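Local coordinates for putative uncharacterized protein (Ustilago maydis, PDB 4GNX) that probably serves as the large subunit of replication protein A, binding single-stranded DNA through several OB folds within a three-chain complex, at residues 293-298 / 433-438; 309-314 / 331-336; 318-321 / 327-330; 340-345 / 376-381. All coordinates share one frame; numbering follows the deposited sequence.

Contact 1 of 4, residues 293-298 / 433-438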
# COMPACT_ATOMS: atom_id res chain seq x y z
N ASN C 293 -5.60 -9.80 2.88
CA ASN C 293 -6.13 -8.73 2.04
C ASN C 293 -5.31 -8.61 0.78
O ASN C 293 -4.10 -8.70 0.81
CB ASN C 293 -6.10 -7.40 2.80
CG ASN C 293 -7.22 -7.30 3.82
OD1 ASN C 293 -8.34 -7.77 3.59
ND2 ASN C 293 -6.92 -6.67 4.96
N VAL C 294 -5.99 -8.41 -0.35
CA VAL C 294 -5.33 -8.19 -1.64
C VAL C 294 -6.00 -7.08 -2.45
O VAL C 294 -7.21 -7.08 -2.66
CB VAL C 294 -5.25 -9.49 -2.47
CG1 VAL C 294 -4.85 -9.21 -3.90
CG2 VAL C 294 -4.21 -10.42 -1.90
N ARG C 295 -5.21 -6.11 -2.89
CA ARG C 295 -5.68 -5.15 -3.89
C ARG C 295 -5.56 -5.87 -5.22
O ARG C 295 -4.46 -6.26 -5.60
CB ARG C 295 -4.77 -3.92 -3.90
CG ARG C 295 -5.48 -2.66 -4.33
CD ARG C 295 -4.55 -1.50 -4.70
NE ARG C 295 -3.54 -1.10 -3.71
CZ ARG C 295 -3.80 -0.55 -2.52
NH1 ARG C 295 -5.05 -0.36 -2.11
NH2 ARG C 295 -2.79 -0.20 -1.74
N ALA C 296 -6.68 -6.08 -5.91
CA ALA C 296 -6.64 -6.71 -7.23
C ALA C 296 -7.73 -6.20 -8.15
O ALA C 296 -8.69 -5.56 -7.70
CB ALA C 296 -6.71 -8.22 -7.11
N THR C 297 -7.57 -6.48 -9.44
CA THR C 297 -8.51 -6.01 -10.45
C THR C 297 -9.30 -7.19 -10.95
O THR C 297 -8.72 -8.23 -11.27
CB THR C 297 -7.79 -5.38 -11.64
OG1 THR C 297 -7.03 -4.25 -11.20
CG2 THR C 297 -8.78 -4.94 -12.67
N VAL C 298 -10.62 -7.03 -11.02
CA VAL C 298 -11.42 -8.08 -11.62
C VAL C 298 -11.11 -8.09 -13.10
O VAL C 298 -11.31 -7.09 -13.79
CB VAL C 298 -12.93 -7.96 -11.32
CG1 VAL C 298 -13.72 -8.96 -12.16
CG2 VAL C 298 -13.20 -8.21 -9.85
N GLY C 433 -3.19 5.78 -2.73
CA GLY C 433 -2.15 6.66 -3.22
C GLY C 433 -1.09 7.03 -2.20
O GLY C 433 0.10 6.85 -2.45
N MET C 434 -1.51 7.54 -1.05
CA MET C 434 -0.54 7.95 -0.04
C MET C 434 0.28 6.76 0.46
O MET C 434 1.48 6.91 0.73
CB MET C 434 -1.22 8.69 1.12
CG MET C 434 -1.74 10.07 0.75
SD MET C 434 -0.52 11.15 -0.07
CE MET C 434 0.81 11.24 1.13
N GLU C 435 -0.35 5.60 0.55
CA GLU C 435 0.37 4.36 0.87
C GLU C 435 1.51 4.17 -0.10
O GLU C 435 2.65 4.05 0.30
CB GLU C 435 -0.55 3.15 0.82
CG GLU C 435 -1.12 2.80 2.19
CD GLU C 435 -2.51 2.15 2.13
OE1 GLU C 435 -2.79 1.43 1.13
OE2 GLU C 435 -3.31 2.35 3.10
N LEU C 436 1.19 4.17 -1.38
CA LEU C 436 2.19 4.07 -2.41
C LEU C 436 3.29 5.13 -2.34
O LEU C 436 4.46 4.82 -2.60
CB LEU C 436 1.55 4.09 -3.80
CG LEU C 436 0.93 2.78 -4.31
CD1 LEU C 436 0.08 2.95 -5.56
CD2 LEU C 436 2.08 1.84 -4.56
N VAL C 437 2.93 6.37 -2.00
CA VAL C 437 3.95 7.40 -1.79
C VAL C 437 4.95 6.93 -0.76
O VAL C 437 6.15 6.88 -1.05
CB VAL C 437 3.37 8.74 -1.37
CG1 VAL C 437 4.48 9.77 -1.26
CG2 VAL C 437 2.38 9.22 -2.41
N ASP C 438 4.46 6.54 0.41
CA ASP C 438 5.32 6.04 1.46
C ASP C 438 6.19 4.94 0.91
O ASP C 438 7.38 4.94 1.11
CB ASP C 438 4.51 5.47 2.62
CG ASP C 438 3.82 6.54 3.46
OD1 ASP C 438 4.21 7.74 3.40
OD2 ASP C 438 2.88 6.17 4.20

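Contact 2 of 4, residues 309-314 / 331-336. With ZN (zinc ion), chain I.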
# COMPACT_ATOMS: atom_id res chain seq x y z
N THR C 309 -30.53 -21.52 -8.24
CA THR C 309 -31.90 -21.33 -7.77
C THR C 309 -32.02 -21.80 -6.32
O THR C 309 -31.78 -22.97 -6.02
CB THR C 309 -32.92 -22.12 -8.63
OG1 THR C 309 -32.63 -23.52 -8.53
CG2 THR C 309 -32.86 -21.71 -10.09
N ALA C 310 -32.40 -20.88 -5.44
CA ALA C 310 -32.39 -21.11 -3.99
C ALA C 310 -33.76 -21.06 -3.30
O ALA C 310 -34.73 -20.53 -3.85
CB ALA C 310 -31.41 -20.14 -3.31
N CYS C 311 -33.82 -21.59 -2.08
CA CYS C 311 -35.06 -21.78 -1.33
C CYS C 311 -35.67 -20.46 -0.88
O CYS C 311 -34.97 -19.61 -0.34
CB CYS C 311 -34.80 -22.66 -0.12
SG CYS C 311 -36.15 -22.87 1.07
N ALA C 312 -36.98 -20.33 -1.08
CA ALA C 312 -37.71 -19.10 -0.72
C ALA C 312 -38.07 -18.99 0.77
O ALA C 312 -38.86 -18.13 1.16
CB ALA C 312 -38.94 -18.94 -1.61
N SER C 313 -37.48 -19.85 1.60
CA SER C 313 -37.70 -19.79 3.05
C SER C 313 -36.88 -18.68 3.65
O SER C 313 -35.72 -18.49 3.27
CB SER C 313 -37.34 -21.11 3.74
OG SER C 313 -38.42 -22.02 3.73
N GLU C 314 -37.48 -17.96 4.59
CA GLU C 314 -36.78 -17.00 5.42
C GLU C 314 -35.59 -17.68 6.09
O GLU C 314 -35.73 -18.75 6.69
CB GLU C 314 -37.75 -16.40 6.47
CG GLU C 314 -37.10 -15.58 7.58
CD GLU C 314 -36.31 -14.38 7.08
OE1 GLU C 314 -36.52 -13.95 5.93
OE2 GLU C 314 -35.47 -13.87 7.86
N GLU C 331 -35.24 -29.44 0.10
CA GLU C 331 -35.16 -30.64 0.95
C GLU C 331 -35.30 -30.28 2.43
O GLU C 331 -36.24 -30.73 3.09
CB GLU C 331 -33.85 -31.42 0.72
CG GLU C 331 -33.71 -32.12 -0.63
CD GLU C 331 -34.98 -32.83 -1.05
OE1 GLU C 331 -35.89 -32.16 -1.58
OE2 GLU C 331 -35.06 -34.06 -0.85
N LYS C 332 -34.36 -29.47 2.92
CA LYS C 332 -34.27 -29.07 4.33
C LYS C 332 -35.61 -28.61 4.87
O LYS C 332 -36.09 -29.12 5.90
CB LYS C 332 -33.24 -27.94 4.51
CG LYS C 332 -33.06 -27.47 5.96
CD LYS C 332 -33.27 -25.97 6.09
CE LYS C 332 -32.66 -25.40 7.37
NZ LYS C 332 -31.18 -25.29 7.30
N CYS C 333 -36.22 -27.64 4.19
CA CYS C 333 -37.49 -27.11 4.66
C CYS C 333 -38.70 -27.85 4.05
O CYS C 333 -39.85 -27.51 4.34
CB CYS C 333 -37.56 -25.58 4.59
SG CYS C 333 -37.39 -24.80 2.99
N ASP C 334 -38.42 -28.87 3.24
CA ASP C 334 -39.42 -29.86 2.84
C ASP C 334 -40.72 -29.18 2.37
O ASP C 334 -41.73 -29.19 3.07
CB ASP C 334 -39.67 -30.85 3.99
CG ASP C 334 -40.62 -31.99 3.62
OD1 ASP C 334 -41.13 -32.04 2.48
OD2 ASP C 334 -40.86 -32.85 4.50
N ARG C 335 -40.66 -28.57 1.19
CA ARG C 335 -41.76 -27.78 0.63
C ARG C 335 -41.42 -27.34 -0.79
O ARG C 335 -40.34 -27.67 -1.30
CB ARG C 335 -42.03 -26.56 1.51
CG ARG C 335 -43.39 -25.93 1.28
CD ARG C 335 -43.41 -24.48 1.72
NE ARG C 335 -44.77 -23.99 1.55
CZ ARG C 335 -45.17 -23.16 0.58
NH1 ARG C 335 -44.29 -22.70 -0.29
NH2 ARG C 335 -46.44 -22.79 0.52
N SER C 336 -42.34 -26.61 -1.42
CA SER C 336 -42.20 -26.16 -2.80
C SER C 336 -42.80 -24.78 -3.04
O SER C 336 -43.81 -24.43 -2.43
CB SER C 336 -42.83 -27.16 -3.78
OG SER C 336 -42.11 -28.37 -3.82
ZN ZN I . -35.13 -24.37 2.51

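Contact 3 of 4, residues 318-321 / 327-330. With ZN (zinc ion), chain I; nucleotides of chain G.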
# COMPACT_ATOMS: atom_id res chain seq x y z
N LYS C 318 -30.39 -23.06 0.88
CA LYS C 318 -30.07 -24.31 0.19
C LYS C 318 -30.59 -24.29 -1.26
O LYS C 318 -31.55 -23.59 -1.56
CB LYS C 318 -30.62 -25.52 0.99
CG LYS C 318 -30.63 -26.86 0.26
CD LYS C 318 -29.24 -27.40 -0.10
CE LYS C 318 -29.25 -28.17 -1.43
NZ LYS C 318 -28.11 -29.12 -1.60
N LYS C 319 -29.92 -25.01 -2.16
CA LYS C 319 -30.38 -25.13 -3.55
C LYS C 319 -31.68 -25.93 -3.66
O LYS C 319 -31.83 -26.97 -3.00
CB LYS C 319 -29.30 -25.79 -4.42
CG LYS C 319 -29.61 -25.75 -5.92
CD LYS C 319 -28.64 -26.56 -6.75
CE LYS C 319 -29.12 -26.61 -8.18
NZ LYS C 319 -28.00 -26.96 -9.10
N VAL C 320 -32.59 -25.45 -4.49
CA VAL C 320 -33.86 -26.14 -4.79
C VAL C 320 -33.85 -26.77 -6.20
O VAL C 320 -33.03 -26.41 -7.03
CB VAL C 320 -35.09 -25.20 -4.63
CG1 VAL C 320 -35.25 -24.76 -3.18
CG2 VAL C 320 -35.01 -23.98 -5.56
N ASN C 321 -34.76 -27.72 -6.45
CA ASN C 321 -34.91 -28.31 -7.78
C ASN C 321 -36.36 -28.50 -8.15
O ASN C 321 -37.22 -28.58 -7.27
CB ASN C 321 -34.20 -29.65 -7.87
CG ASN C 321 -32.72 -29.52 -7.61
OD1 ASN C 321 -31.94 -29.10 -8.49
ND2 ASN C 321 -32.31 -29.85 -6.39
N ASN C 327 -42.73 -27.70 -9.70
CA ASN C 327 -42.50 -26.69 -8.70
C ASN C 327 -41.09 -26.81 -8.19
O ASN C 327 -40.45 -27.83 -8.39
CB ASN C 327 -43.51 -26.85 -7.57
CG ASN C 327 -44.89 -26.40 -7.98
OD1 ASN C 327 -45.03 -25.39 -8.68
ND2 ASN C 327 -45.93 -27.16 -7.56
N TRP C 328 -40.60 -25.76 -7.55
CA TRP C 328 -39.27 -25.79 -6.96
C TRP C 328 -39.28 -26.33 -5.55
O TRP C 328 -39.84 -25.70 -4.65
CB TRP C 328 -38.63 -24.41 -7.02
CG TRP C 328 -38.34 -24.03 -8.45
CD1 TRP C 328 -39.15 -23.31 -9.32
CD2 TRP C 328 -37.17 -24.39 -9.23
NE1 TRP C 328 -38.55 -23.18 -10.54
CE2 TRP C 328 -37.37 -23.81 -10.55
CE3 TRP C 328 -36.00 -25.09 -8.97
CZ2 TRP C 328 -36.43 -23.94 -11.56
CZ3 TRP C 328 -35.06 -25.22 -9.99
CH2 TRP C 328 -35.28 -24.65 -11.25
N ARG C 329 -38.68 -27.52 -5.36
CA ARG C 329 -38.63 -28.16 -4.04
C ARG C 329 -37.31 -27.97 -3.24
O ARG C 329 -36.21 -28.20 -3.77
CB ARG C 329 -38.99 -29.66 -4.14
CG ARG C 329 -38.87 -30.39 -2.80
CD ARG C 329 -39.76 -31.62 -2.69
NE ARG C 329 -40.01 -31.96 -1.27
CZ ARG C 329 -39.25 -32.78 -0.53
NH1 ARG C 329 -38.19 -33.38 -1.05
NH2 ARG C 329 -39.56 -33.00 0.73
N CYS C 330 -37.46 -27.56 -1.97
CA CYS C 330 -36.37 -27.58 -0.99
C CYS C 330 -36.41 -28.86 -0.16
O CYS C 330 -37.48 -29.30 0.24
CB CYS C 330 -36.45 -26.37 -0.04
SG CYS C 330 -35.08 -26.29 1.16
ZN ZN I . -35.13 -24.37 2.51
P DT G 14 -25.26 -25.51 -1.96
OP1 DT G 14 -26.61 -25.96 -1.53
OP2 DT G 14 -24.05 -26.03 -1.27
O5' DT G 14 -25.06 -25.65 -3.53
C5' DT G 14 -25.68 -24.72 -4.43
C4' DT G 14 -25.27 -25.04 -5.84
O4' DT G 14 -24.10 -24.27 -6.17
C3' DT G 14 -24.89 -26.51 -6.07
O3' DT G 14 -25.33 -27.01 -7.33
C2' DT G 14 -23.38 -26.51 -5.98
C1' DT G 14 -22.97 -25.11 -6.38
N1 DT G 14 -21.86 -24.59 -5.56
C2 DT G 14 -20.68 -24.27 -6.19
O2 DT G 14 -20.51 -24.38 -7.40
N3 DT G 14 -19.69 -23.82 -5.35
C4 DT G 14 -19.76 -23.66 -3.98
O4 DT G 14 -18.79 -23.24 -3.36
C5 DT G 14 -21.03 -24.01 -3.38
C7 DT G 14 -21.20 -23.88 -1.90
C6 DT G 14 -22.00 -24.46 -4.19
P DT G 13 -27.43 -22.99 3.53
OP1 DT G 13 -28.62 -22.72 2.70
OP2 DT G 13 -27.49 -24.08 4.54
O5' DT G 13 -26.18 -23.24 2.56
C5' DT G 13 -26.31 -23.87 1.27
C4' DT G 13 -26.00 -22.90 0.16
O4' DT G 13 -25.67 -21.61 0.70
C3' DT G 13 -24.81 -23.26 -0.72
O3' DT G 13 -25.28 -23.93 -1.89
C2' DT G 13 -24.29 -21.92 -1.20
C1' DT G 13 -24.89 -20.89 -0.24
N1 DT G 13 -23.88 -20.13 0.50
C2 DT G 13 -24.06 -18.77 0.67
O2 DT G 13 -25.01 -18.16 0.22
N3 DT G 13 -23.07 -18.15 1.40
C4 DT G 13 -21.95 -18.74 1.96
O4 DT G 13 -21.14 -18.06 2.58
C5 DT G 13 -21.83 -20.17 1.73
C7 DT G 13 -20.65 -20.90 2.30
C6 DT G 13 -22.79 -20.78 1.03
P DT G 15 -25.34 -28.60 -7.52
OP1 DT G 15 -26.65 -28.97 -8.12
OP2 DT G 15 -24.92 -29.26 -6.25
O5' DT G 15 -24.20 -28.79 -8.62
C5' DT G 15 -22.88 -29.28 -8.27
C4' DT G 15 -21.82 -28.62 -9.13
O4' DT G 15 -21.16 -27.59 -8.37
C3' DT G 15 -20.71 -29.57 -9.60
O3' DT G 15 -20.21 -29.19 -10.89
C2' DT G 15 -19.65 -29.38 -8.54
C1' DT G 15 -19.77 -27.90 -8.23
N1 DT G 15 -19.34 -27.51 -6.87
C2 DT G 15 -18.23 -26.71 -6.75
O2 DT G 15 -17.59 -26.31 -7.71
N3 DT G 15 -17.89 -26.39 -5.46
C4 DT G 15 -18.54 -26.79 -4.30
O4 DT G 15 -18.12 -26.43 -3.21
C5 DT G 15 -19.70 -27.63 -4.51
C7 DT G 15 -20.47 -28.11 -3.32
C6 DT G 15 -20.04 -27.94 -5.77

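Contact 4 of 4, residues 340-345 / 376-381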
# COMPACT_ATOMS: atom_id res chain seq x y z
N PRO C 340 -38.37 -19.51 -7.58
CA PRO C 340 -37.15 -19.69 -6.83
C PRO C 340 -36.48 -18.35 -6.56
O PRO C 340 -36.72 -17.38 -7.28
CB PRO C 340 -36.29 -20.52 -7.79
CG PRO C 340 -36.71 -20.07 -9.15
CD PRO C 340 -38.12 -19.53 -9.04
N GLU C 341 -35.67 -18.31 -5.51
CA GLU C 341 -34.79 -17.18 -5.26
C GLU C 341 -33.49 -17.46 -5.99
O GLU C 341 -33.08 -18.61 -6.13
CB GLU C 341 -34.51 -17.05 -3.76
CG GLU C 341 -34.62 -15.62 -3.22
CD GLU C 341 -35.95 -15.38 -2.54
OE1 GLU C 341 -36.09 -15.77 -1.36
OE2 GLU C 341 -36.86 -14.80 -3.19
N TYR C 342 -32.83 -16.40 -6.45
CA TYR C 342 -31.55 -16.59 -7.13
C TYR C 342 -30.43 -16.02 -6.29
O TYR C 342 -30.48 -14.87 -5.88
CB TYR C 342 -31.57 -15.97 -8.52
CG TYR C 342 -32.59 -16.62 -9.45
CD1 TYR C 342 -33.84 -16.03 -9.65
CD2 TYR C 342 -32.30 -17.81 -10.12
CE1 TYR C 342 -34.78 -16.60 -10.50
CE2 TYR C 342 -33.24 -18.39 -10.97
CZ TYR C 342 -34.47 -17.78 -11.16
OH TYR C 342 -35.42 -18.35 -11.99
N ARG C 343 -29.45 -16.86 -6.00
CA ARG C 343 -28.30 -16.45 -5.23
C ARG C 343 -27.03 -16.62 -6.05
O ARG C 343 -26.95 -17.50 -6.90
CB ARG C 343 -28.21 -17.25 -3.93
CG ARG C 343 -29.29 -16.93 -2.92
CD ARG C 343 -28.94 -17.47 -1.54
NE ARG C 343 -28.12 -16.56 -0.72
CZ ARG C 343 -28.59 -15.51 -0.05
NH1 ARG C 343 -29.88 -15.17 -0.09
NH2 ARG C 343 -27.76 -14.77 0.67
N TYR C 344 -26.04 -15.79 -5.77
CA TYR C 344 -24.76 -15.88 -6.47
C TYR C 344 -23.87 -16.98 -5.94
O TYR C 344 -23.85 -17.27 -4.74
CB TYR C 344 -23.99 -14.55 -6.41
CG TYR C 344 -24.50 -13.46 -7.34
CD1 TYR C 344 -25.00 -12.26 -6.84
CD2 TYR C 344 -24.50 -13.64 -8.72
CE1 TYR C 344 -25.47 -11.26 -7.69
CE2 TYR C 344 -24.97 -12.65 -9.57
CZ TYR C 344 -25.45 -11.47 -9.04
OH TYR C 344 -25.92 -10.50 -9.89
N ILE C 345 -23.16 -17.61 -6.87
CA ILE C 345 -22.01 -18.46 -6.57
C ILE C 345 -20.85 -18.02 -7.47
O ILE C 345 -20.37 -18.75 -8.32
CB ILE C 345 -22.35 -19.95 -6.73
CG1 ILE C 345 -23.39 -20.15 -7.85
CG2 ILE C 345 -22.87 -20.47 -5.41
CD1 ILE C 345 -23.73 -21.59 -8.21
N GLU C 376 -32.09 -9.80 -10.44
CA GLU C 376 -32.06 -8.74 -11.46
C GLU C 376 -31.24 -9.17 -12.69
O GLU C 376 -31.58 -8.86 -13.84
CB GLU C 376 -31.47 -7.46 -10.87
CG GLU C 376 -32.29 -6.75 -9.80
CD GLU C 376 -31.54 -5.59 -9.13
OE1 GLU C 376 -30.53 -5.84 -8.42
OE2 GLU C 376 -31.97 -4.42 -9.29
N LEU C 377 -30.16 -9.89 -12.43
CA LEU C 377 -29.31 -10.39 -13.48
C LEU C 377 -30.06 -11.39 -14.34
O LEU C 377 -30.01 -11.33 -15.58
CB LEU C 377 -28.09 -11.06 -12.87
CG LEU C 377 -26.75 -10.79 -13.53
CD1 LEU C 377 -25.99 -12.10 -13.56
CD2 LEU C 377 -26.88 -10.21 -14.94
N HIS C 378 -30.75 -12.32 -13.67
CA HIS C 378 -31.53 -13.39 -14.29
C HIS C 378 -32.53 -12.85 -15.27
O HIS C 378 -32.59 -13.30 -16.40
CB HIS C 378 -32.21 -14.19 -13.19
CG HIS C 378 -33.03 -15.34 -13.71
ND1 HIS C 378 -34.37 -15.33 -13.72
CD2 HIS C 378 -32.64 -16.57 -14.26
CE1 HIS C 378 -34.83 -16.48 -14.25
NE2 HIS C 378 -33.77 -17.24 -14.58
N LYS C 379 -33.30 -11.87 -14.82
CA LYS C 379 -34.29 -11.23 -15.66
C LYS C 379 -33.66 -10.59 -16.89
O LYS C 379 -34.19 -10.67 -18.00
CB LYS C 379 -35.01 -10.18 -14.83
CG LYS C 379 -36.31 -9.67 -15.43
CD LYS C 379 -36.91 -8.62 -14.52
CE LYS C 379 -37.58 -7.53 -15.33
NZ LYS C 379 -37.04 -6.21 -14.89
N LEU C 380 -32.50 -9.97 -16.68
CA LEU C 380 -31.76 -9.30 -17.74
C LEU C 380 -31.30 -10.30 -18.78
O LEU C 380 -31.28 -9.98 -19.97
CB LEU C 380 -30.56 -8.58 -17.14
CG LEU C 380 -29.71 -7.69 -18.05
CD1 LEU C 380 -30.49 -6.47 -18.54
CD2 LEU C 380 -28.45 -7.26 -17.32
N ARG C 381 -30.97 -11.50 -18.34
CA ARG C 381 -30.56 -12.53 -19.27
C ARG C 381 -31.75 -13.03 -20.07
O ARG C 381 -31.59 -13.50 -21.19
CB ARG C 381 -29.85 -13.67 -18.56
CG ARG C 381 -29.23 -14.65 -19.53
CD ARG C 381 -28.17 -15.54 -18.91
NE ARG C 381 -27.61 -16.41 -19.94
CZ ARG C 381 -26.43 -17.04 -19.87
NH1 ARG C 381 -25.64 -16.91 -18.81
NH2 ARG C 381 -26.03 -17.81 -20.88

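Contact 1 of 4, residues 293-298 / 433-438
Arg-295 reaches from the strand 293-298 to Glu-435 on the helix 433-438, and this one ionic pair carries the contact. The two backbones stand well apart, Arg-295 CA and Leu-436 CA being 12.2 Å from each other, so the long side chains span most of the gap. The arginine leaves its strand with CG anti to the backbone N (chi1 -152°) and bends at chi3, which turns the guanidinium toward the helix. There NH2 donates to Glu-435 OE1 at 3.3 Å, a nearly straight (163°) but long and weak hydrogen bond within a salt bridge. The oxygen arrives at the edge of the guanidinium, near its plane, and the two flat groups are nearly coplanar, 22° apart. OE1 is shared: Arg-272 also forms a salt bridge to it and is its stronger partner, while OE2 is taken by Lys-431, one turn earlier in the same helix. Three cationic groups thus gather round one carboxylate, which would probably favour its charged form. Backbone groups are satisfied independently. Val-437 N bonds to Gly-433 O at 2.9 Å and Asp-438 N to Met-434 O at 3.0 Å, whereas Val-294 and Ala-296 pair with Phe-402 and Tyr-400 of the adjacent strand. Other faces of the helix meet neighbouring subunits: Met-434 packs on Asn-98 of one chain, and Val-437 on Leu-125 of the other. The arrangement ties the first strand of an OB-fold barrel to the C-terminal helix, consistent with the trimer core of replication protein A, in which such helices form a three-helix bundle.

Contact 2 of 4, residues 309-314 / 331-336
Cys-311 and Cys-333 meet through a shared zinc ion, as two of the four cysteines of a Cys4 zinc ribbon that Cys-316 and Cys-330 complete. The two sulfurs lie side by side on the metal, Cys-311 SG 3.0 Å from Cys-333 SG, and reach it by different torsions. Cys-311, just past the end of its strand, holds SG anti to the backbone N (chi1 173°) and reaches the zinc ion at 2.3 Å. Cys-333 instead turns SG between its own backbone N and carbonyl carbon (chi1 61°), 2.4 Å from the zinc ion. Cys-333 sits in a type I turn from Glu-331 to Asp-334, closed by a weak bond of 2.9 Å from Asp-334 N to Glu-331 O. At its end Asp-334 and Arg-335 both face Cys-330 in a G1 beta bulge, which leads the chain from the zinc ligands into the strand 335-337. Ser-313 comes in beside the Cys-333 sulfur, roughly at a right angle to its bond to the zinc ion, its CB directed toward the segment 331-336. Its hydroxyl hydrogen-bonds with the Tyr-337 hydroxyl of that strand, and Ser-313 OG sits 3.1 Å from Cys-333 SG.

Contact 3 of 4, residues 318-321 / 327-330
Arg-329 N donates to Asn-321 O at 2.6 Å, and the return bond, from Asn-321 N to Arg-329 O, measures 3.1 Å. Together they make Asn-321 and Arg-329 a hydrogen-bonded antiparallel pair, the start of a small beta hairpin. Just before it, Val-320 divides its two methyls between neighbours. CG2 rests 3.7 Å from Trp-328 CE3, the two side chains crossing at about a right angle, while CG1 lies 3.7 Å from Cys-330 CB. CG1 is placed there by chi1 of -65°, which sets it anti to the carbonyl carbon. Cys-330 continues past this methyl to coordinate the zinc ion through SG. Arg-329 sends its guanidinium to the acids of the following turn, with salt bridges to Asp-334 and Glu-331. Lys-319, just before Val-320, faces the DNA: extended beyond CG, it brings NZ to OP1 of nucleotide DT15 of chain G at 2.6 Å and to O3' of DT14 at 3.2 Å. Its backbone N adds a weak bond to OP1 of DT14. One ammonium therefore holds two atoms of the same phosphodiester linkage. A zinc-stabilised hairpin with valine packed beside a metal ligand and lysine on the DNA backbone fits the zinc ribbon of the large-subunit C-terminal OB domain.

Contact 4 of 4, residues 340-345 / 376-381
The strand 341-345 passes beside the segment 376-381 of the short helix 374-381, with Tyr-342 CA and His-378 CA 7.8 Å apart at the nearest approach of the two backbones. Tyr-342 and Tyr-344, two positions apart on the strand, supply its side of the interface, and Leu-377 and His-378 supply that of the helix. The main element is a face-to-face stack of Tyr-342 on His-378, with ring centroids 3.9 Å apart and planes inclined by 23°. It is displaced along the tyrosine: Tyr-342 CZ lies over the centre of the imidazole, whereas the histidine CG sits above the phenol nearer its rim. His-378 presents its face in this way with CG anti to the backbone N (chi1 -179°), while Tyr-342 carries its ring anti to its own carbonyl carbon (chi1 -63°). Thr-309 of the adjacent strand also packs on Tyr-342. Tyr-344 meets the helix differently. Leu-377 CD1 lies at the edge of its ring, 4.2 Å from Tyr-344 CE2, and the hydroxyl passes 3.7 Å from Leu-377 CB on its way to a hydrogen bond with Met-372 O. That bond satisfies the polar end of a buried ring that also packs on Ala-366, Thr-367 and Ile-370 of helix 363-370. Leu-377 in turn packs on Leu-306 and Phe-388. Arg-343 and Ile-345, the alternate residues of the strand, turn to the DNA, packing on a thymine base and on a sugar. The contact seats one of the helices between the third and fourth strands against the second strand of a DNA-binding OB fold.

Overall arrangement
All four contacts belong to the C-terminal OB-fold region, threaded by the long strand 290-310. Contact 1 holds the early part of that strand and contact 2 starts at its end; their centres are 42 Å apart. Contacts 2 and 3, 6 Å apart between centres, supply all the zinc-binding cysteines but Cys-316, and the salt bridge from Arg-329 NH2 to Asp-334 OD1 (2.5 Å) joins them. Contact 4 follows where the chain re-enters the barrel, its centre 16 Å from that of contact 2, and Thr-309 CG2 packs 3.5 Å from Tyr-342 CE2. Contacts 3 and 4 touch DNA, whereas contact 1 lies toward the neighbouring subunits, its nearest atom about 8 Å from the nucleic acid.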